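PDB 6NOB: beta-fructofuranosidase from Bifidobacterium adolescentis, which probably hydrolyses terminal beta-D-fructofuranoside residues, as in sucrose, as a member of glycoside hydrolase family 32. Local coordinates for residues A[14-20]-A[76-82]; A[121-125]-A[170-174]; A[336-340]-A[364-369]; A[359-363]-A[417-423]. All blocks are in the same frame, centred on the assembly; numbering follows the deposited sequence.

Interaction 1 (A[14-20]-A[76-82]); sequences YRQLDLF and FGYLSEC
Ser80 O is gripped by two backbone amides. Arg15 N bonds Ser80 O at 3.2 Å, and Gln16 N adds a weak, bent bond. Two residues facing one make a classic beta bulge at the end of the antiparallel pair of strands 16-23 and 72-80, neighbours in one of two N-terminal four-stranded sheets. The ladder runs on through Asp18 N to Tyr78 O at 2.9 Å. Beyond the bulge, Arg15 NH1 reaches Glu81 O at 3.0 Å, close to the guanidinium plane, and its NH2 forms a salt bridge with Asp83. The Tyr14 ring takes Cys82 CB over one face, 3.8 Å from its centroid, while Leu79 CB packs off-centre. Tyr14 OH bonds Gly89 O. Replacing Tyr14 by an alanine is likely to strip Cys82 CB and Leu79 CB of their ring and Gly89 O of its hydroxyl. Asp18 CB lies over the face of the Tyr78 ring. With CG beside the backbone N (chi1 -73°), Asp18 OD1 takes Gln16 NE2 at 3.0 Å on the syn side. OD2 bonds His54 and accepts from a water that also meets Tyr78 OH, itself bonded to Val176 N. Several donors thus surround this buried carboxylate, which probably steadies its charge.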
loop_
_atom_site.group_PDB
_atom_site.type_symbol
_atom_site.label_atom_id
_atom_site.label_comp_id
_atom_site.label_asym_id
_atom_site.label_seq_id
_atom_site.Cartn_x
_atom_site.Cartn_y
_atom_site.Cartn_z
ATOM N N TYR A 14 -30.117 -4.299 -2.305
ATOM C CA TYR A 14 -29.394 -3.099 -2.693
ATOM C C TYR A 14 -30.309 -2.128 -3.428
ATOM O O TYR A 14 -31.286 -2.525 -4.067
ATOM C CB TYR A 14 -28.186 -3.462 -3.559
ATOM C CG TYR A 14 -27.109 -4.178 -2.774
ATOM C CD1 TYR A 14 -27.162 -5.552 -2.572
ATOM C CD2 TYR A 14 -26.058 -3.475 -2.208
ATOM C CE1 TYR A 14 -26.184 -6.204 -1.842
ATOM C CE2 TYR A 14 -25.078 -4.115 -1.478
ATOM C CZ TYR A 14 -25.144 -5.479 -1.297
ATOM O OH TYR A 14 -24.166 -6.114 -0.568
ATOM N N ARG A 15 -29.985 -0.839 -3.318
ATOM C CA ARG A 15 -30.816 0.225 -3.864
ATOM C C ARG A 15 -30.122 1.046 -4.938
ATOM O O ARG A 15 -30.748 1.947 -5.508
ATOM C CB ARG A 15 -31.273 1.173 -2.746
ATOM C CG ARG A 15 -32.010 0.508 -1.598
ATOM C CD ARG A 15 -32.315 1.528 -0.511
ATOM N NE ARG A 15 -33.126 0.974 0.566
ATOM C CZ ARG A 15 -32.630 0.398 1.657
ATOM N NH1 ARG A 15 -31.317 0.295 1.816
ATOM N NH2 ARG A 15 -33.448 -0.073 2.590
ATOM N N GLN A 16 -28.856 0.766 -5.236
ATOM C CA GLN A 16 -28.068 1.641 -6.088
ATOM C C GLN A 16 -27.093 0.811 -6.906
ATOM O O GLN A 16 -26.500 -0.144 -6.396
ATOM C CB GLN A 16 -27.325 2.676 -5.240
ATOM C CG GLN A 16 -26.511 3.685 -6.016
ATOM C CD GLN A 16 -25.887 4.720 -5.102
ATOM O OE1 GLN A 16 -26.588 5.413 -4.365
ATOM N NE2 GLN A 16 -24.563 4.819 -5.133
ATOM N N LEU A 17 -26.935 1.179 -8.176
ATOM C CA LEU A 17 -26.017 0.513 -9.092
ATOM C C LEU A 17 -24.965 1.516 -9.537
ATOM O O LEU A 17 -25.298 2.547 -10.134
ATOM C CB LEU A 17 -26.763 -0.059 -10.301
ATOM C CG LEU A 17 -25.904 -0.662 -11.415
ATOM C CD1 LEU A 17 -25.161 -1.899 -10.926
ATOM C CD2 LEU A 17 -26.759 -0.991 -12.627
ATOM N N ASP A 18 -23.702 1.217 -9.249
ATOM C CA ASP A 18 -22.588 2.098 -9.571
ATOM C C ASP A 18 -21.817 1.539 -10.759
ATOM O O ASP A 18 -21.428 0.367 -10.756
ATOM C CB ASP A 18 -21.663 2.264 -8.365
ATOM C CG ASP A 18 -22.273 3.127 -7.279
ATOM O OD1 ASP A 18 -23.139 2.625 -6.532
ATOM O OD2 ASP A 18 -21.881 4.308 -7.174
ATOM N N LEU A 19 -21.600 2.376 -11.771
ATOM C CA LEU A 19 -20.884 1.978 -12.976
ATOM C C LEU A 19 -19.823 3.018 -13.302
ATOM O O LEU A 19 -20.119 4.215 -13.353
ATOM C CB LEU A 19 -21.841 1.816 -14.163
ATOM C CG LEU A 19 -23.040 0.887 -13.966
ATOM C CD1 LEU A 19 -23.926 0.900 -15.198
ATOM C CD2 LEU A 19 -22.586 -0.530 -13.648
ATOM N N PHE A 20 -18.594 2.558 -13.523
ATOM C CA PHE A 20 -17.487 3.418 -13.936
ATOM C C PHE A 20 -17.268 3.184 -15.428
ATOM O O PHE A 20 -16.686 2.175 -15.833
ATOM C CB PHE A 20 -16.238 3.127 -13.112
ATOM C CG PHE A 20 -16.384 3.477 -11.657
ATOM C CD1 PHE A 20 -17.043 2.624 -10.786
ATOM C CD2 PHE A 20 -15.876 4.667 -11.162
ATOM C CE1 PHE A 20 -17.188 2.948 -9.448
ATOM C CE2 PHE A 20 -16.016 4.997 -9.825
ATOM C CZ PHE A 20 -16.676 4.137 -8.969
ATOM N N PHE A 76 -15.824 -1.200 -14.272
ATOM C CA PHE A 76 -15.903 -1.436 -12.840
ATOM C C PHE A 76 -17.313 -1.090 -12.389
ATOM O O PHE A 76 -17.874 -0.081 -12.824
ATOM C CB PHE A 76 -14.866 -0.588 -12.094
ATOM C CG PHE A 76 -14.494 -1.116 -10.735
ATOM C CD1 PHE A 76 -13.564 -2.135 -10.602
ATOM C CD2 PHE A 76 -15.047 -0.565 -9.588
ATOM C CE1 PHE A 76 -13.209 -2.613 -9.351
ATOM C CE2 PHE A 76 -14.694 -1.036 -8.334
ATOM C CZ PHE A 76 -13.774 -2.061 -8.216
ATOM N N GLY A 77 -17.884 -1.930 -11.532
ATOM C CA GLY A 77 -19.241 -1.701 -11.074
ATOM C C GLY A 77 -19.550 -2.476 -9.815
ATOM O O GLY A 77 -18.867 -3.448 -9.476
ATOM N N TYR A 78 -20.595 -2.034 -9.119
ATOM C CA TYR A 78 -21.041 -2.729 -7.920
ATOM C C TYR A 78 -22.424 -2.233 -7.523
ATOM O O TYR A 78 -22.817 -1.113 -7.862
ATOM C CB TYR A 78 -20.059 -2.537 -6.755
ATOM C CG TYR A 78 -19.657 -1.102 -6.490
ATOM C CD1 TYR A 78 -20.474 -0.258 -5.749
ATOM C CD2 TYR A 78 -18.450 -0.598 -6.959
ATOM C CE1 TYR A 78 -20.110 1.051 -5.493
ATOM C CE2 TYR A 78 -18.075 0.714 -6.710
ATOM C CZ TYR A 78 -18.911 1.533 -5.975
ATOM O OH TYR A 78 -18.551 2.836 -5.719
ATOM N N LEU A 79 -23.154 -3.090 -6.812
ATOM C CA LEU A 79 -24.374 -2.702 -6.117
ATOM C C LEU A 79 -24.018 -2.155 -4.741
ATOM O O LEU A 79 -23.077 -2.623 -4.095
ATOM C CB LEU A 79 -25.323 -3.892 -5.965
ATOM C CG LEU A 79 -26.051 -4.401 -7.207
ATOM C CD1 LEU A 79 -26.696 -5.748 -6.919
ATOM C CD2 LEU A 79 -27.091 -3.392 -7.671
ATOM N N SER A 80 -24.783 -1.164 -4.288
ATOM C CA SER A 80 -24.478 -0.505 -3.026
ATOM C C SER A 80 -25.767 0.027 -2.409
ATOM O O SER A 80 -26.865 -0.170 -2.938
ATOM C CB SER A 80 -23.442 0.609 -3.233
ATOM O OG SER A 80 -23.209 1.326 -2.035
ATOM N N GLU A 81 -25.615 0.693 -1.260
ATOM C CA GLU A 81 -26.715 1.342 -0.540
ATOM C C GLU A 81 -27.754 0.334 -0.048
ATOM O O GLU A 81 -28.959 0.585 -0.092
ATOM C CB GLU A 81 -27.372 2.431 -1.387
ATOM C CG GLU A 81 -26.475 3.635 -1.624
ATOM C CD GLU A 81 -25.886 4.189 -0.339
ATOM O OE1 GLU A 81 -24.668 4.466 -0.314
ATOM O OE2 GLU A 81 -26.638 4.349 0.646
ATOM N N CYS A 82 -27.284 -0.808 0.433
ATOM C CA CYS A 82 -28.134 -1.733 1.160
ATOM C C CYS A 82 -28.246 -1.299 2.621
ATOM O O CYS A 82 -27.635 -0.319 3.055
ATOM C CB CYS A 82 -27.584 -3.154 1.031
ATOM S SG CYS A 82 -26.017 -3.428 1.882
HETATM O O HOH W 1 -20.470 4.815 -4.942
#

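Interaction 2 (A[121-125]-A[170-174])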
loop_
_atom_site.group_PDB
_atom_site.type_symbol
_atom_site.label_atom_id
_atom_site.label_comp_id
_atom_site.label_asym_id
_atom_site.label_seq_id
_atom_site.Cartn_x
_atom_site.Cartn_y
_atom_site.Cartn_z
ATOM N N HIS A 121 -4.016 -12.068 1.058
ATOM C CA HIS A 121 -3.686 -10.651 1.062
ATOM C C HIS A 121 -4.828 -9.862 0.437
ATOM O O HIS A 121 -5.549 -10.363 -0.428
ATOM C CB HIS A 121 -2.386 -10.382 0.299
ATOM C CG HIS A 121 -1.171 -10.973 0.944
ATOM N ND1 HIS A 121 -0.932 -12.331 0.980
ATOM C CD2 HIS A 121 -0.122 -10.390 1.571
ATOM C CE1 HIS A 121 0.207 -12.559 1.609
ATOM N NE2 HIS A 121 0.721 -11.398 1.977
ATOM N N PHE A 122 -4.996 -8.619 0.886
ATOM C CA PHE A 122 -6.066 -7.798 0.337
ATOM C C PHE A 122 -5.757 -7.414 -1.104
ATOM O O PHE A 122 -4.649 -6.970 -1.421
ATOM C CB PHE A 122 -6.290 -6.534 1.167
ATOM C CG PHE A 122 -7.378 -5.655 0.613
ATOM C CD1 PHE A 122 -8.709 -5.922 0.896
ATOM C CD2 PHE A 122 -7.076 -4.593 -0.228
ATOM C CE1 PHE A 122 -9.718 -5.131 0.372
ATOM C CE2 PHE A 122 -8.081 -3.801 -0.758
ATOM C CZ PHE A 122 -9.403 -4.069 -0.455
ATOM N N GLU A 123 -6.746 -7.584 -1.973
ATOM C CA GLU A 123 -6.716 -7.135 -3.353
ATOM C C GLU A 123 -8.098 -6.605 -3.698
ATOM O O GLU A 123 -9.099 -7.072 -3.139
ATOM C CB GLU A 123 -6.345 -8.266 -4.327
ATOM C CG GLU A 123 -5.038 -8.983 -4.026
ATOM C CD GLU A 123 -4.822 -10.187 -4.927
ATOM O OE1 GLU A 123 -5.657 -10.406 -5.831
ATOM O OE2 GLU A 123 -3.822 -10.914 -4.732
ATOM N N PRO A 124 -8.190 -5.629 -4.597
ATOM C CA PRO A 124 -9.505 -5.214 -5.094
ATOM C C PRO A 124 -10.102 -6.298 -5.979
ATOM O O PRO A 124 -9.445 -7.277 -6.339
ATOM C CB PRO A 124 -9.203 -3.938 -5.882
ATOM C CG PRO A 124 -7.787 -4.108 -6.320
ATOM C CD PRO A 124 -7.101 -4.843 -5.201
ATOM N N PHE A 125 -11.382 -6.116 -6.318
ATOM C CA PHE A 125 -12.050 -7.049 -7.220
ATOM C C PHE A 125 -11.248 -7.236 -8.501
ATOM O O PHE A 125 -10.997 -8.364 -8.937
ATOM C CB PHE A 125 -13.458 -6.548 -7.552
ATOM C CG PHE A 125 -14.386 -6.503 -6.374
ATOM C CD1 PHE A 125 -14.601 -7.628 -5.597
ATOM C CD2 PHE A 125 -15.054 -5.333 -6.051
ATOM C CE1 PHE A 125 -15.462 -7.585 -4.516
ATOM C CE2 PHE A 125 -15.915 -5.284 -4.973
ATOM C CZ PHE A 125 -16.121 -6.411 -4.206
ATOM N N HIS A 170 -9.756 -10.268 7.423
ATOM C CA HIS A 170 -10.875 -10.412 6.498
ATOM C C HIS A 170 -11.476 -9.043 6.210
ATOM O O HIS A 170 -11.742 -8.274 7.138
ATOM C CB HIS A 170 -11.950 -11.339 7.070
ATOM C CG HIS A 170 -11.441 -12.692 7.461
ATOM N ND1 HIS A 170 -11.004 -12.982 8.736
ATOM C CD2 HIS A 170 -11.306 -13.835 6.749
ATOM C CE1 HIS A 170 -10.619 -14.245 8.791
ATOM N NE2 HIS A 170 -10.792 -14.784 7.597
ATOM N N TRP A 171 -11.719 -8.752 4.934
ATOM C CA TRP A 171 -12.095 -7.414 4.499
ATOM C C TRP A 171 -13.455 -7.415 3.817
ATOM O O TRP A 171 -13.786 -8.332 3.060
ATOM C CB TRP A 171 -11.023 -6.841 3.567
ATOM C CG TRP A 171 -9.748 -6.641 4.308
ATOM C CD1 TRP A 171 -8.694 -7.506 4.382
ATOM C CD2 TRP A 171 -9.410 -5.523 5.132
ATOM N NE1 TRP A 171 -7.711 -6.983 5.186
ATOM C CE2 TRP A 171 -8.127 -5.767 5.661
ATOM C CE3 TRP A 171 -10.061 -4.330 5.462
ATOM C CZ2 TRP A 171 -7.483 -4.865 6.506
ATOM C CZ3 TRP A 171 -9.423 -3.438 6.303
ATOM C CH2 TRP A 171 -8.147 -3.709 6.815
ATOM N N THR A 172 -14.237 -6.376 4.104
ATOM C CA THR A 172 -15.532 -6.136 3.486
ATOM C C THR A 172 -15.426 -4.903 2.598
ATOM O O THR A 172 -15.001 -3.839 3.061
ATOM C CB THR A 172 -16.617 -5.938 4.550
ATOM O OG1 THR A 172 -16.832 -7.166 5.257
ATOM C CG2 THR A 172 -17.921 -5.492 3.911
ATOM N N HIS A 173 -15.808 -5.047 1.330
ATOM C CA HIS A 173 -15.631 -3.982 0.349
ATOM C C HIS A 173 -16.712 -2.918 0.483
ATOM O O HIS A 173 -17.894 -3.230 0.641
ATOM C CB HIS A 173 -15.653 -4.553 -1.066
ATOM C CG HIS A 173 -14.488 -5.436 -1.382
ATOM N ND1 HIS A 173 -13.245 -4.941 -1.712
ATOM C CD2 HIS A 173 -14.379 -6.786 -1.426
ATOM C CE1 HIS A 173 -12.420 -5.946 -1.944
ATOM N NE2 HIS A 173 -13.083 -7.076 -1.780
ATOM N N LEU A 174 -16.300 -1.654 0.386
ATOM C CA LEU A 174 -17.188 -0.504 0.520
ATOM C C LEU A 174 -17.207 0.291 -0.786
ATOM O O LEU A 174 -16.413 -0.003 -1.687
ATOM C CB LEU A 174 -16.734 0.359 1.700
ATOM C CG LEU A 174 -16.988 -0.283 3.065
ATOM C CD1 LEU A 174 -16.536 0.637 4.185
ATOM C CD2 LEU A 174 -18.461 -0.651 3.217
#
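Phe122, Phe125, Trp171 and His173 form a buried aromatic cluster. It joins the loop before strand 127-138 to the short strand 172-173, at the edge of a sheet in the five-bladed beta-propeller known for family 32. Phe122 turns its edge to the face of the Trp171 five-membered ring, with planes 71° apart. The touch is made by Phe122 CD1, 3.6 Å from Trp171 CG. Extension of the Phe122 ring away from its own backbone N (chi1 179°) carries it across to the indole. Phe122 CE1 lies 3.7 Å from His173 CE1. The imidazole thus sits between two phenylalanines. The Phe125 and His173 side chains come from opposite directions, rings tilted by 40° and centroids 4.0 Å apart. A serine in place of His173 would probably open a gap between Phe122 and Phe125 and free both rings to shift. Farther out, the rings of His173 and Trp636 meet nearly parallel. The loop is tied down by Arg117, which bonds the carbonyls of Pro124 and Phe125 and forms a salt bridge with Glu123, whose OE2 bonds Ser118 OG. In the cluster, Phe125 CZ lies over one face of the imidazole, 3.3 Å from His173 CD2.

Interaction 3 (A[336-340]-A[364-369])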
loop_
_atom_site.group_PDB
_atom_site.type_symbol
_atom_site.label_atom_id
_atom_site.label_comp_id
_atom_site.label_asym_id
_atom_site.label_seq_id
_atom_site.Cartn_x
_atom_site.Cartn_y
_atom_site.Cartn_z
ATOM N N ALA A 336 21.194 19.501 -6.592
ATOM C CA ALA A 336 20.862 20.680 -5.806
ATOM C C ALA A 336 19.863 20.402 -4.693
ATOM O O ALA A 336 19.663 21.269 -3.837
ATOM C CB ALA A 336 20.303 21.783 -6.713
ATOM N N THR A 337 19.237 19.228 -4.682
ATOM C CA THR A 337 18.178 18.919 -3.736
ATOM C C THR A 337 18.511 17.665 -2.938
ATOM O O THR A 337 19.380 16.868 -3.308
ATOM C CB THR A 337 16.832 18.730 -4.452
ATOM O OG1 THR A 337 16.910 17.596 -5.323
ATOM C CG2 THR A 337 16.477 19.966 -5.263
ATOM N N VAL A 338 17.792 17.505 -1.831
ATOM C CA VAL A 338 17.915 16.350 -0.947
ATOM C C VAL A 338 16.511 15.991 -0.470
ATOM O O VAL A 338 15.710 16.893 -0.182
ATOM C CB VAL A 338 18.863 16.643 0.230
ATOM C CG1 VAL A 338 18.469 17.945 0.926
ATOM C CG2 VAL A 338 18.891 15.485 1.221
ATOM N N PRO A 339 16.154 14.708 -0.399
ATOM C CA PRO A 339 14.829 14.344 0.115
ATOM C C PRO A 339 14.641 14.835 1.541
ATOM O O PRO A 339 15.532 14.709 2.383
ATOM C CB PRO A 339 14.828 12.814 0.039
ATOM C CG PRO A 339 15.831 12.493 -1.032
ATOM C CD PRO A 339 16.895 13.540 -0.908
ATOM N N ALA A 340 13.467 15.407 1.809
ATOM C CA ALA A 340 13.180 15.983 3.114
ATOM C C ALA A 340 11.742 15.701 3.521
ATOM O O ALA A 340 10.840 15.672 2.678
ATOM C CB ALA A 340 13.426 17.497 3.122
ATOM N N ALA A 364 16.058 15.128 6.857
ATOM C CA ALA A 364 16.588 15.141 5.501
ATOM C C ALA A 364 17.594 14.008 5.383
ATOM O O ALA A 364 18.437 13.831 6.269
ATOM C CB ALA A 364 17.244 16.485 5.161
ATOM N N ASP A 365 17.502 13.235 4.303
ATOM C CA ASP A 365 18.349 12.058 4.109
ATOM C C ASP A 365 19.513 12.450 3.205
ATOM O O ASP A 365 19.452 12.300 1.984
ATOM C CB ASP A 365 17.546 10.900 3.524
ATOM C CG ASP A 365 18.266 9.566 3.647
ATOM O OD1 ASP A 365 19.503 9.563 3.828
ATOM O OD2 ASP A 365 17.595 8.517 3.552
ATOM N N PHE A 366 20.591 12.947 3.815
ATOM C CA PHE A 366 21.779 13.285 3.042
ATOM C C PHE A 366 22.602 12.059 2.681
ATOM O O PHE A 366 23.359 12.103 1.706
ATOM C CB PHE A 366 22.643 14.294 3.799
ATOM C CG PHE A 366 22.334 15.719 3.453
ATOM C CD1 PHE A 366 21.309 16.394 4.097
ATOM C CD2 PHE A 366 23.050 16.379 2.465
ATOM C CE1 PHE A 366 21.012 17.705 3.773
ATOM C CE2 PHE A 366 22.759 17.688 2.134
ATOM C CZ PHE A 366 21.740 18.353 2.790
ATOM N N GLY A 367 22.470 10.967 3.437
ATOM C CA GLY A 367 23.092 9.722 3.025
ATOM C C GLY A 367 22.570 9.230 1.691
ATOM O O GLY A 367 23.291 8.564 0.944
ATOM N N HIS A 368 21.324 9.559 1.367
ATOM C CA HIS A 368 20.699 9.189 0.103
ATOM C C HIS A 368 20.234 10.428 -0.651
ATOM O O HIS A 368 19.141 10.462 -1.221
ATOM C CB HIS A 368 19.542 8.223 0.337
ATOM C CG HIS A 368 19.948 6.959 1.027
ATOM N ND1 HIS A 368 19.659 6.706 2.352
ATOM C CD2 HIS A 368 20.640 5.883 0.580
ATOM C CE1 HIS A 368 20.147 5.526 2.687
ATOM N NE2 HIS A 368 20.747 5.005 1.631
ATOM N N GLN A 369 21.075 11.464 -0.672
ATOM C CA GLN A 369 20.689 12.726 -1.287
ATOM C C GLN A 369 20.551 12.636 -2.800
ATOM O O GLN A 369 19.949 13.533 -3.401
ATOM C CB GLN A 369 21.694 13.815 -0.917
ATOM C CG GLN A 369 23.000 13.747 -1.664
ATOM C CD GLN A 369 23.769 15.047 -1.573
ATOM O OE1 GLN A 369 24.771 15.142 -0.863
ATOM N NE2 GLN A 369 23.296 16.062 -2.288
HETATM O O HOH W 2 18.328 14.927 -5.281
#
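Val338 is the bump of this contact, and residues 364-369 curl round it. Its CG2 methyl sits over one face of the Phe366 ring, 4.0 Å from the centroid and toward the rim. The other methyl, Val338 CG1, packs against the far end of the same ring, 3.8 Å from Phe366 CZ. The valine and the phenylalanine cross at about a right angle. CG2 extends away from the backbone N while CG1 lies between that N and the carbonyl carbon (chi1 51°). Val338 CG2 also fits against the backbone of the turn, 3.3 Å from Asp365 O, and Gln369 CB packs on it from another part of the curl. The frame is a beta hairpin, strands 337-347 and 357-365, in the five-bladed beta-propeller known for family 32. At its open end Asp365 N bonds Pro339 O at 3.1 Å. Ala340 and Ala364 form an antiparallel non-hydrogen-bonded pair, Ala340 CA 4.2 Å from Ala364 CA. The Pro339 ring is a second, flatter bump: its CD rests on the backbone of His368 and Gln369. Inside the turn, His368 ND1 bonds Asp365 OD2 on the syn side at 3.0 Å. Tyr408 gives that oxygen a second partner, and Thr316 bonds the other imidazole nitrogen. Phe299 meets the Phe366 ring edge-to-face. One water bonds both Thr337 OG1 and Gln369 O.

Interaction 4 (A[359-363]-A[417-423])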
loop_
_atom_site.group_PDB
_atom_site.type_symbol
_atom_site.label_atom_id
_atom_site.label_comp_id
_atom_site.label_asym_id
_atom_site.label_seq_id
_atom_site.Cartn_x
_atom_site.Cartn_y
_atom_site.Cartn_z
ATOM N N GLU A 359 7.040 24.000 10.062
ATOM C CA GLU A 359 7.995 23.818 11.147
ATOM C C GLU A 359 9.405 23.506 10.664
ATOM O O GLU A 359 10.290 23.274 11.496
ATOM C CB GLU A 359 7.516 22.703 12.085
ATOM C CG GLU A 359 6.140 22.934 12.694
ATOM C CD GLU A 359 6.205 23.669 14.020
ATOM O OE1 GLU A 359 5.149 24.122 14.507
ATOM O OE2 GLU A 359 7.316 23.797 14.578
ATOM N N GLY A 360 9.644 23.492 9.356
ATOM C CA GLY A 360 10.933 23.124 8.826
ATOM C C GLY A 360 11.019 21.637 8.550
ATOM O O GLY A 360 10.102 20.869 8.865
ATOM N N PRO A 361 12.121 21.198 7.940
ATOM C CA PRO A 361 12.314 19.759 7.699
ATOM C C PRO A 361 12.697 19.040 8.984
ATOM O O PRO A 361 13.750 19.304 9.568
ATOM C CB PRO A 361 13.451 19.724 6.671
ATOM C CG PRO A 361 14.221 20.979 6.933
ATOM C CD PRO A 361 13.195 22.011 7.343
ATOM N N VAL A 362 11.831 18.126 9.426
ATOM C CA VAL A 362 12.153 17.319 10.600
ATOM C C VAL A 362 13.251 16.315 10.269
ATOM O O VAL A 362 13.995 15.882 11.158
ATOM C CB VAL A 362 10.884 16.623 11.136
ATOM C CG1 VAL A 362 10.413 15.545 10.174
ATOM C CG2 VAL A 362 11.127 16.041 12.520
ATOM N N LEU A 363 13.386 15.948 8.996
ATOM C CA LEU A 363 14.361 14.954 8.572
ATOM C C LEU A 363 14.758 15.215 7.127
ATOM O O LEU A 363 13.906 15.497 6.281
ATOM C CB LEU A 363 13.804 13.531 8.713
ATOM C CG LEU A 363 14.726 12.396 8.263
ATOM C CD1 LEU A 363 15.925 12.292 9.190
ATOM C CD2 LEU A 363 13.979 11.070 8.199
ATOM N N ASN A 417 15.632 26.072 14.933
ATOM C CA ASN A 417 14.925 26.047 13.660
ATOM C C ASN A 417 13.857 24.960 13.612
ATOM O O ASN A 417 13.515 24.467 12.534
ATOM C CB ASN A 417 15.914 25.877 12.508
ATOM C CG ASN A 417 17.103 26.806 12.625
ATOM O OD1 ASN A 417 16.985 27.929 13.116
ATOM N ND2 ASN A 417 18.261 26.341 12.175
ATOM N N GLY A 418 13.319 24.581 14.768
ATOM C CA GLY A 418 12.194 23.680 14.821
ATOM C C GLY A 418 12.551 22.279 15.275
ATOM O O GLY A 418 13.703 21.975 15.602
ATOM N N PRO A 419 11.556 21.391 15.300
ATOM C CA PRO A 419 11.805 20.009 15.734
ATOM C C PRO A 419 12.646 19.261 14.710
ATOM O O PRO A 419 12.397 19.336 13.505
ATOM C CB PRO A 419 10.397 19.409 15.854
ATOM C CG PRO A 419 9.452 20.586 15.807
ATOM C CD PRO A 419 10.140 21.619 14.977
ATOM N N LYS A 420 13.647 18.539 15.203
ATOM C CA LYS A 420 14.548 17.757 14.372
ATOM C C LYS A 420 14.679 16.359 14.953
ATOM O O LYS A 420 14.805 16.193 16.170
ATOM C CB LYS A 420 15.934 18.410 14.278
ATOM C CG LYS A 420 15.919 19.866 13.831
ATOM C CD LYS A 420 15.542 20.009 12.360
ATOM C CE LYS A 420 15.492 21.477 11.947
ATOM N NZ LYS A 420 14.857 21.666 10.616
ATOM N N LEU A 421 14.647 15.355 14.083
ATOM C CA LEU A 421 14.889 13.981 14.507
ATOM C C LEU A 421 16.393 13.740 14.562
ATOM O O LEU A 421 17.067 13.729 13.527
ATOM C CB LEU A 421 14.214 12.993 13.562
ATOM C CG LEU A 421 14.578 11.531 13.828
ATOM C CD1 LEU A 421 14.087 11.089 15.200
ATOM C CD2 LEU A 421 14.031 10.623 12.738
ATOM N N ASP A 422 16.921 13.555 15.768
ATOM C CA ASP A 422 18.321 13.184 15.955
ATOM C C ASP A 422 18.445 11.696 15.650
ATOM O O ASP A 422 18.143 10.849 16.495
ATOM C CB ASP A 422 18.779 13.514 17.372
ATOM C CG ASP A 422 20.249 13.207 17.602
ATOM O OD1 ASP A 422 20.973 12.953 16.617
ATOM O OD2 ASP A 422 20.680 13.218 18.775
ATOM N N VAL A 423 18.884 11.371 14.435
ATOM C CA VAL A 423 18.924 9.982 13.989
ATOM C C VAL A 423 20.020 9.238 14.739
ATOM O O VAL A 423 21.195 9.616 14.684
ATOM C CB VAL A 423 19.143 9.894 12.474
ATOM C CG1 VAL A 423 19.143 8.438 12.028
ATOM C CG2 VAL A 423 18.077 10.689 11.730
HETATM O O HOH W 3 12.167 21.260 11.484
#
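Leu421 N donates to Val362 O at 3.0 Å in an almost straight bond of 178°, where segment 359-363 turns a corner at Val362. The two strand segments run roughly parallel, 31° apart. They belong to neighbouring sheets, which the contact joins in the five-bladed beta-propeller known for family 32. Lys420 starts away from the other segment, but a bend at chi2 (-71°) brings the chain back alongside Pro361. There Lys420 NZ bonds Pro361 O at 2.8 Å, approaching from above the carbonyl plane. The ammonium also donates to a water, which in turn donates to Glu359 O and Pro419 O. One lysine and one water thus link three backbone carbonyls from both segments. Gly360 and Gly418 have backbone angles that a side chain would not tolerate: its first carbon would collide with the carbonyl O of the residue before. Glu359 crosses Pro419 at about a right angle, with Glu359 OE2 against Pro419 CD at 3.6 Å. Its OE1 is held by Arg357 and Ser345. Past the corner the contact becomes apolar. Leu363 CD1 touches Leu421 CD2 and Val423 CG2, and Tyr408 and Ala388 pack around the leucines. The tightest of these apolar touches is Leu363 CD1 to Val423 CG2, at 3.7 Å.

How the interactions relate
The four contacts fall into two pairs on opposite sides of the chain's centre. Interactions 1 and 2 have centres 16 Å apart and touch through Phe76 CZ and Phe125 CD2 at 4.1 Å. The sheet holding strand 72-80 therefore packs on the aromatic cluster of the catalytic domain. Tyr92 meets both of those phenylalanine rings. Interactions 3 and 4 share strand 357-365, with centres 14 Å apart. Ala340 CB lies 3.8 Å from Leu363 O, and Tyr408 serves both contacts. The nearest atoms of interactions 2 and 3 are about 26 Å apart. Bound ethanediol, probably from crystallisation, lies about 4 Å from the side chain of Phe76 and also from that of His173.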